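Local coordinates for protein endo-beta-mannanase (Opitutaceae bacterium TAV5, PDB 7BOB) that hydrolyses beta-1,4-linked mannosides, probably releasing sugar units from chain ends, as an exo-beta-1,4-mannosidase of glycoside hydrolase family 5, at residues 59-64 against 97-102; 132-137 against 179-184. One frame throughout, in Å; residues are numbered along the deposited sequence.

Both contacts belong to the (beta/alpha)8 barrel expected of a family 5 glycoside hydrolase. Interaction 1 joins neighbouring parallel barrel strands, 56-62 and 94-101, near their C-terminal ends, the end at which catalytic residues of such barrels generally lie. Interaction 2 pairs helices 124-141 and 168-183 in the outer layer. The two centres lie about 13 Å apart. Y133 and I137 of helix 124-141 bridge them. Y133 OH lies 2.9 Å from L99 O, a probable hydrogen bond, and the Y133 ring stacks on W63. I137 CG2 packs 3.7 Å from L99 CD2. I182 also reaches L99, so both helices cover the same strand.

Interaction 1 (59-64 against 97-102); sequences FFVRWP and PSLFVG
Strands 59-62 and 97-99 run parallel, their axes 4.6 Å apart and crossing at -31°. They are adjacent strands of a (beta/alpha)8 barrel, and with helix 75-89 between them in the chain they form a beta-alpha-beta unit. F59 O accepts S98 N at 2.8 Å, and S98 O accepts V61 N at 2.7 Å. Each donor lies nearly along its C=O axis. Beyond V61 the regular pairing breaks down. F100 is the centre of an inverse gamma turn, which swings V101 back toward the first strand. V101 O then receives W63 N at 3.0 Å, at the start of the helix that follows R62, which occupies the N-cap position. F59 and P97 share one sheet face. F59 CG sits in the crowded position between the backbone N and carbonyl carbon (chi1 66°). This brings F59 CE2 to 3.9 Å from P97 CB, while P97 CA lies over one face of the F59 ring, toward its rim. On the other sheet face, F60 CG is anti to its carbonyl carbon. The ring meets S98 obliquely, with F60 CD1 3.5 Å from S98 CB. V101 CG1 and CG2 both reach F60 CB. S98 OG is anti to its own backbone N and hydrogen-bonds to D152 OD2. W63 CG is also anti to the backbone N. F100 points the same way alongside and turns its CD1-CE1 edge to the indole face. The result is a T-shaped stack with planes at 87° and W63 CZ3 3.8 Å from F100 CE1. R62 is bent at chi3 and directs its guanidinium to E32 and D65. Helix 75-89 packs on F59, helix 124-141 on V61, W63, P97 and L99, and helix 168-183 on L99 and F100. Strand 94-101 lies between strands 56-62 and 151-154, and backbone hydrogen bonds join D152 to P97 and L99.

Interaction 2 (132-137 against 179-184); sequences AYARTI and TGAIRE
Helices 132-137 and 179-183 meet closely, alanine against alanine. They belong to neighbouring outer helices of the (beta/alpha)8 barrel, 124-141 and 168-183, with strand 151-154 between them in the chain. Their axes approach to 7.9 Å and cross at -34°, with both chains running broadly the same way. The tight part is buried and apolar. The methyl group of A134 points at the other helix and meets two carbons. A181 CB lies 4.1 Å from A134 CB, methyl to methyl. I182 CG1 also touches A134 CB, from a branch set anti to the carbonyl carbon and beside the backbone N. R135 and A181 have the nearest CA atoms, 5.3 Å apart. Toward solvent the contact is looser and polar. R135 leaves its helix with CG anti to the backbone N, then bends at chi3 (58°). The bend brings R135 NH1 within 3.0 Å of E184 OE1. E184 is exposed and extends beyond CG to meet it. The guanidinium and carboxylate planes are tilted by only 6°, but E184 OE1 approaches the guanidinium obliquely. The chemistry implies a close apolar interface, with a single-contact salt bridge at its edge that solvent probably weakens.

Interaction 1 (59-64 against 97-102)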
loop_
_atom_site.group_PDB
_atom_site.type_symbol
_atom_site.label_atom_id
_atom_site.label_comp_id
_atom_site.label_asym_id
_atom_site.label_seq_id
_atom_site.Cartn_x
_atom_site.Cartn_y
_atom_site.Cartn_z
ATOM N N PHE A 59 -31.564 17.539 -11.237
ATOM C CA PHE A 59 -30.833 18.691 -10.749
ATOM C C PHE A 59 -30.517 18.489 -9.270
ATOM O O PHE A 59 -31.049 17.590 -8.610
ATOM C CB PHE A 59 -31.604 19.992 -11.025
ATOM C CG PHE A 59 -32.893 20.127 -10.264
ATOM C CD1 PHE A 59 -34.113 20.007 -10.915
ATOM C CD2 PHE A 59 -32.899 20.432 -8.910
ATOM C CE1 PHE A 59 -35.305 20.152 -10.235
ATOM C CE2 PHE A 59 -34.107 20.582 -8.216
ATOM C CZ PHE A 59 -35.299 20.432 -8.880
ATOM N N PHE A 60 -29.652 19.343 -8.740
ATOM C CA PHE A 60 -28.974 19.049 -7.489
ATOM C C PHE A 60 -29.249 20.129 -6.459
ATOM O O PHE A 60 -28.976 21.313 -6.693
ATOM C CB PHE A 60 -27.484 18.876 -7.764
ATOM C CG PHE A 60 -27.235 17.973 -8.910
ATOM C CD1 PHE A 60 -27.345 16.603 -8.754
ATOM C CD2 PHE A 60 -27.008 18.487 -10.180
ATOM C CE1 PHE A 60 -27.150 15.739 -9.841
ATOM C CE2 PHE A 60 -26.826 17.649 -11.255
ATOM C CZ PHE A 60 -26.905 16.271 -11.088
ATOM N N VAL A 61 -29.801 19.711 -5.324
ATOM C CA VAL A 61 -30.046 20.600 -4.196
ATOM C C VAL A 61 -28.744 20.656 -3.407
ATOM O O VAL A 61 -28.456 19.768 -2.597
ATOM C CB VAL A 61 -31.239 20.099 -3.361
ATOM C CG1 VAL A 61 -31.562 21.050 -2.223
ATOM C CG2 VAL A 61 -32.471 19.925 -4.265
ATOM N N ARG A 62 -27.908 21.652 -3.690
ATOM C CA ARG A 62 -26.587 21.709 -3.071
ATOM C C ARG A 62 -26.738 22.112 -1.603
ATOM O O ARG A 62 -27.122 23.251 -1.294
ATOM C CB ARG A 62 -25.672 22.665 -3.831
ATOM C CG ARG A 62 -24.205 22.398 -3.554
ATOM C CD ARG A 62 -23.280 23.257 -4.414
ATOM N NE ARG A 62 -23.445 24.683 -4.144
ATOM C CZ ARG A 62 -22.551 25.605 -4.479
ATOM N NH1 ARG A 62 -21.425 25.249 -5.087
ATOM N NH2 ARG A 62 -22.764 26.876 -4.193
ATOM N N TRP A 63 -26.444 21.159 -0.710
ATOM C CA TRP A 63 -26.683 21.284 0.729
ATOM C C TRP A 63 -26.127 22.559 1.357
ATOM O O TRP A 63 -26.869 23.213 2.103
ATOM C CB TRP A 63 -26.114 20.051 1.443
ATOM C CG TRP A 63 -26.609 19.848 2.838
ATOM C CD1 TRP A 63 -27.483 20.637 3.527
ATOM C CD2 TRP A 63 -26.266 18.765 3.718
ATOM N NE1 TRP A 63 -27.698 20.120 4.783
ATOM C CE2 TRP A 63 -26.961 18.971 4.924
ATOM C CE3 TRP A 63 -25.428 17.649 3.602
ATOM C CZ2 TRP A 63 -26.861 18.097 6.005
ATOM C CZ3 TRP A 63 -25.324 16.786 4.679
ATOM C CH2 TRP A 63 -26.043 17.020 5.868
ATOM N N PRO A 64 -24.861 22.954 1.143
ATOM C CA PRO A 64 -24.399 24.222 1.743
ATOM C C PRO A 64 -25.277 25.399 1.376
ATOM O O PRO A 64 -25.505 26.279 2.220
ATOM C CB PRO A 64 -22.985 24.393 1.178
ATOM C CG PRO A 64 -22.927 23.447 -0.034
ATOM C CD PRO A 64 -23.785 22.297 0.373
ATOM N N PRO A 97 -34.924 15.611 -8.247
ATOM C CA PRO A 97 -34.047 16.413 -7.389
ATOM C C PRO A 97 -33.133 15.514 -6.583
ATOM O O PRO A 97 -33.549 14.470 -6.078
ATOM C CB PRO A 97 -35.035 17.170 -6.482
ATOM C CG PRO A 97 -36.181 16.218 -6.337
ATOM C CD PRO A 97 -36.265 15.433 -7.658
ATOM N N SER A 98 -31.874 15.928 -6.465
ATOM C CA SER A 98 -30.849 15.146 -5.778
ATOM C C SER A 98 -30.444 15.904 -4.526
ATOM O O SER A 98 -30.018 17.061 -4.622
ATOM C CB SER A 98 -29.651 14.902 -6.697
ATOM O OG SER A 98 -28.688 14.044 -6.106
ATOM N N LEU A 99 -30.578 15.252 -3.360
ATOM C CA LEU A 99 -30.507 15.927 -2.059
ATOM C C LEU A 99 -29.075 16.072 -1.553
ATOM O O LEU A 99 -28.603 17.189 -1.302
ATOM C CB LEU A 99 -31.346 15.166 -1.021
ATOM C CG LEU A 99 -32.819 14.952 -1.415
ATOM C CD1 LEU A 99 -33.684 14.552 -0.222
ATOM C CD2 LEU A 99 -33.410 16.187 -2.098
ATOM N N PHE A 100 -28.380 14.945 -1.364
ATOM C CA PHE A 100 -27.113 14.933 -0.636
ATOM C C PHE A 100 -25.988 15.184 -1.630
ATOM O O PHE A 100 -25.369 14.274 -2.178
ATOM C CB PHE A 100 -26.956 13.630 0.138
ATOM C CG PHE A 100 -27.755 13.603 1.418
ATOM C CD1 PHE A 100 -27.323 14.303 2.537
ATOM C CD2 PHE A 100 -28.950 12.908 1.492
ATOM C CE1 PHE A 100 -28.071 14.300 3.715
ATOM C CE2 PHE A 100 -29.703 12.891 2.667
ATOM C CZ PHE A 100 -29.276 13.589 3.773
ATOM N N VAL A 101 -25.762 16.467 -1.891
ATOM C CA VAL A 101 -24.792 16.945 -2.867
ATOM C C VAL A 101 -24.055 18.107 -2.209
ATOM O O VAL A 101 -24.636 19.181 -2.033
ATOM C CB VAL A 101 -25.460 17.410 -4.173
ATOM C CG1 VAL A 101 -24.421 17.834 -5.179
ATOM C CG2 VAL A 101 -26.358 16.314 -4.766
ATOM N N GLY A 102 -22.792 17.900 -1.835
ATOM C CA GLY A 102 -22.112 16.629 -2.003
ATOM C C GLY A 102 -21.105 16.596 -3.142
ATOM O O GLY A 102 -20.533 17.624 -3.520
#

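Interaction 2 (132-137 against 179-184)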
loop_
_atom_site.group_PDB
_atom_site.type_symbol
_atom_site.label_atom_id
_atom_site.label_comp_id
_atom_site.label_asym_id
_atom_site.label_seq_id
_atom_site.Cartn_x
_atom_site.Cartn_y
_atom_site.Cartn_z
ATOM N N ALA A 132 -32.724 15.601 9.289
ATOM C CA ALA A 132 -33.571 16.791 9.313
ATOM C C ALA A 132 -33.550 17.493 7.965
ATOM O O ALA A 132 -34.588 17.957 7.482
ATOM C CB ALA A 132 -33.118 17.737 10.417
ATOM N N TYR A 133 -32.379 17.546 7.326
ATOM C CA TYR A 133 -32.269 18.189 6.018
ATOM C C TYR A 133 -33.058 17.428 4.960
ATOM O O TYR A 133 -33.715 18.037 4.110
ATOM C CB TYR A 133 -30.798 18.297 5.620
ATOM C CG TYR A 133 -30.543 18.607 4.161
ATOM C CD1 TYR A 133 -30.870 19.849 3.622
ATOM C CD2 TYR A 133 -29.943 17.660 3.327
ATOM C CE1 TYR A 133 -30.613 20.144 2.281
ATOM C CE2 TYR A 133 -29.687 17.932 1.986
ATOM C CZ TYR A 133 -30.017 19.176 1.470
ATOM O OH TYR A 133 -29.751 19.448 0.145
ATOM N N ALA A 134 -33.013 16.099 5.000
ATOM C CA ALA A 134 -33.792 15.324 4.041
ATOM C C ALA A 134 -35.285 15.557 4.240
ATOM O O ALA A 134 -36.034 15.730 3.268
ATOM C CB ALA A 134 -33.464 13.837 4.166
ATOM N N ARG A 135 -35.735 15.557 5.497
ATOM C CA ARG A 135 -37.144 15.812 5.768
ATOM C C ARG A 135 -37.543 17.218 5.331
ATOM O O ARG A 135 -38.615 17.404 4.737
ATOM C CB ARG A 135 -37.438 15.594 7.252
ATOM C CG ARG A 135 -38.902 15.851 7.591
ATOM C CD ARG A 135 -39.288 15.301 8.955
ATOM N NE ARG A 135 -38.447 15.885 9.997
ATOM C CZ ARG A 135 -37.497 15.226 10.663
ATOM N NH1 ARG A 135 -37.263 13.939 10.406
ATOM N NH2 ARG A 135 -36.780 15.855 11.595
ATOM N N THR A 136 -36.669 18.203 5.547
ATOM C CA THR A 136 -36.994 19.577 5.178
ATOM C C THR A 136 -37.181 19.727 3.677
ATOM O O THR A 136 -38.146 20.350 3.223
ATOM C CB THR A 136 -35.907 20.526 5.646
ATOM O OG1 THR A 136 -35.784 20.444 7.070
ATOM C CG2 THR A 136 -36.259 21.937 5.222
ATOM N N ILE A 137 -36.240 19.215 2.887
ATOM C CA ILE A 137 -36.366 19.350 1.439
ATOM C C ILE A 137 -37.598 18.608 0.951
ATOM O O ILE A 137 -38.399 19.151 0.182
ATOM C CB ILE A 137 -35.096 18.868 0.718
ATOM C CG1 ILE A 137 -33.864 19.613 1.244
ATOM C CG2 ILE A 137 -35.250 19.074 -0.779
ATOM C CD1 ILE A 137 -33.942 21.135 1.074
ATOM N N THR A 179 -33.444 7.533 3.834
ATOM C CA THR A 179 -34.681 7.153 3.162
ATOM C C THR A 179 -35.862 7.238 4.122
ATOM O O THR A 179 -36.940 7.704 3.747
ATOM C CB THR A 179 -34.575 5.741 2.581
ATOM O OG1 THR A 179 -34.262 4.812 3.634
ATOM C CG2 THR A 179 -33.523 5.680 1.475
ATOM N N GLY A 180 -35.679 6.784 5.362
ATOM C CA GLY A 180 -36.763 6.842 6.325
ATOM C C GLY A 180 -37.231 8.260 6.588
ATOM O O GLY A 180 -38.430 8.507 6.760
ATOM N N ALA A 181 -36.287 9.209 6.619
ATOM C CA ALA A 181 -36.636 10.617 6.805
ATOM C C ALA A 181 -37.456 11.136 5.635
ATOM O O ALA A 181 -38.405 11.909 5.821
ATOM C CB ALA A 181 -35.367 11.455 6.964
ATOM N N ILE A 182 -37.088 10.742 4.415
ATOM C CA ILE A 182 -37.847 11.173 3.252
ATOM C C ILE A 182 -39.266 10.626 3.332
ATOM O O ILE A 182 -40.240 11.310 2.982
ATOM C CB ILE A 182 -37.119 10.735 1.967
ATOM C CG1 ILE A 182 -35.966 11.694 1.660
ATOM C CG2 ILE A 182 -38.082 10.640 0.783
ATOM C CD1 ILE A 182 -34.826 11.025 0.882
ATOM N N ARG A 183 -39.409 9.404 3.839
ATOM C CA ARG A 183 -40.707 8.756 3.902
ATOM C C ARG A 183 -41.545 9.219 5.087
ATOM O O ARG A 183 -42.726 8.868 5.155
ATOM C CB ARG A 183 -40.527 7.231 3.930
ATOM C CG ARG A 183 -39.973 6.660 2.615
ATOM C CD ARG A 183 -40.192 5.147 2.483
ATOM N NE ARG A 183 -39.339 4.578 1.440
ATOM C CZ ARG A 183 -39.555 4.704 0.133
ATOM N NH1 ARG A 183 -40.618 5.360 -0.332
ATOM N NH2 ARG A 183 -38.705 4.160 -0.720
ATOM N N GLU A 184 -40.971 9.983 6.018
ATOM C CA GLU A 184 -41.787 10.652 7.026
ATOM C C GLU A 184 -42.646 11.750 6.414
ATOM O O GLU A 184 -43.606 12.197 7.049
ATOM C CB GLU A 184 -40.910 11.244 8.128
ATOM C CG GLU A 184 -40.436 10.233 9.151
ATOM C CD GLU A 184 -39.464 10.844 10.144
ATOM O OE1 GLU A 184 -39.551 12.073 10.360
ATOM O OE2 GLU A 184 -38.604 10.109 10.693
#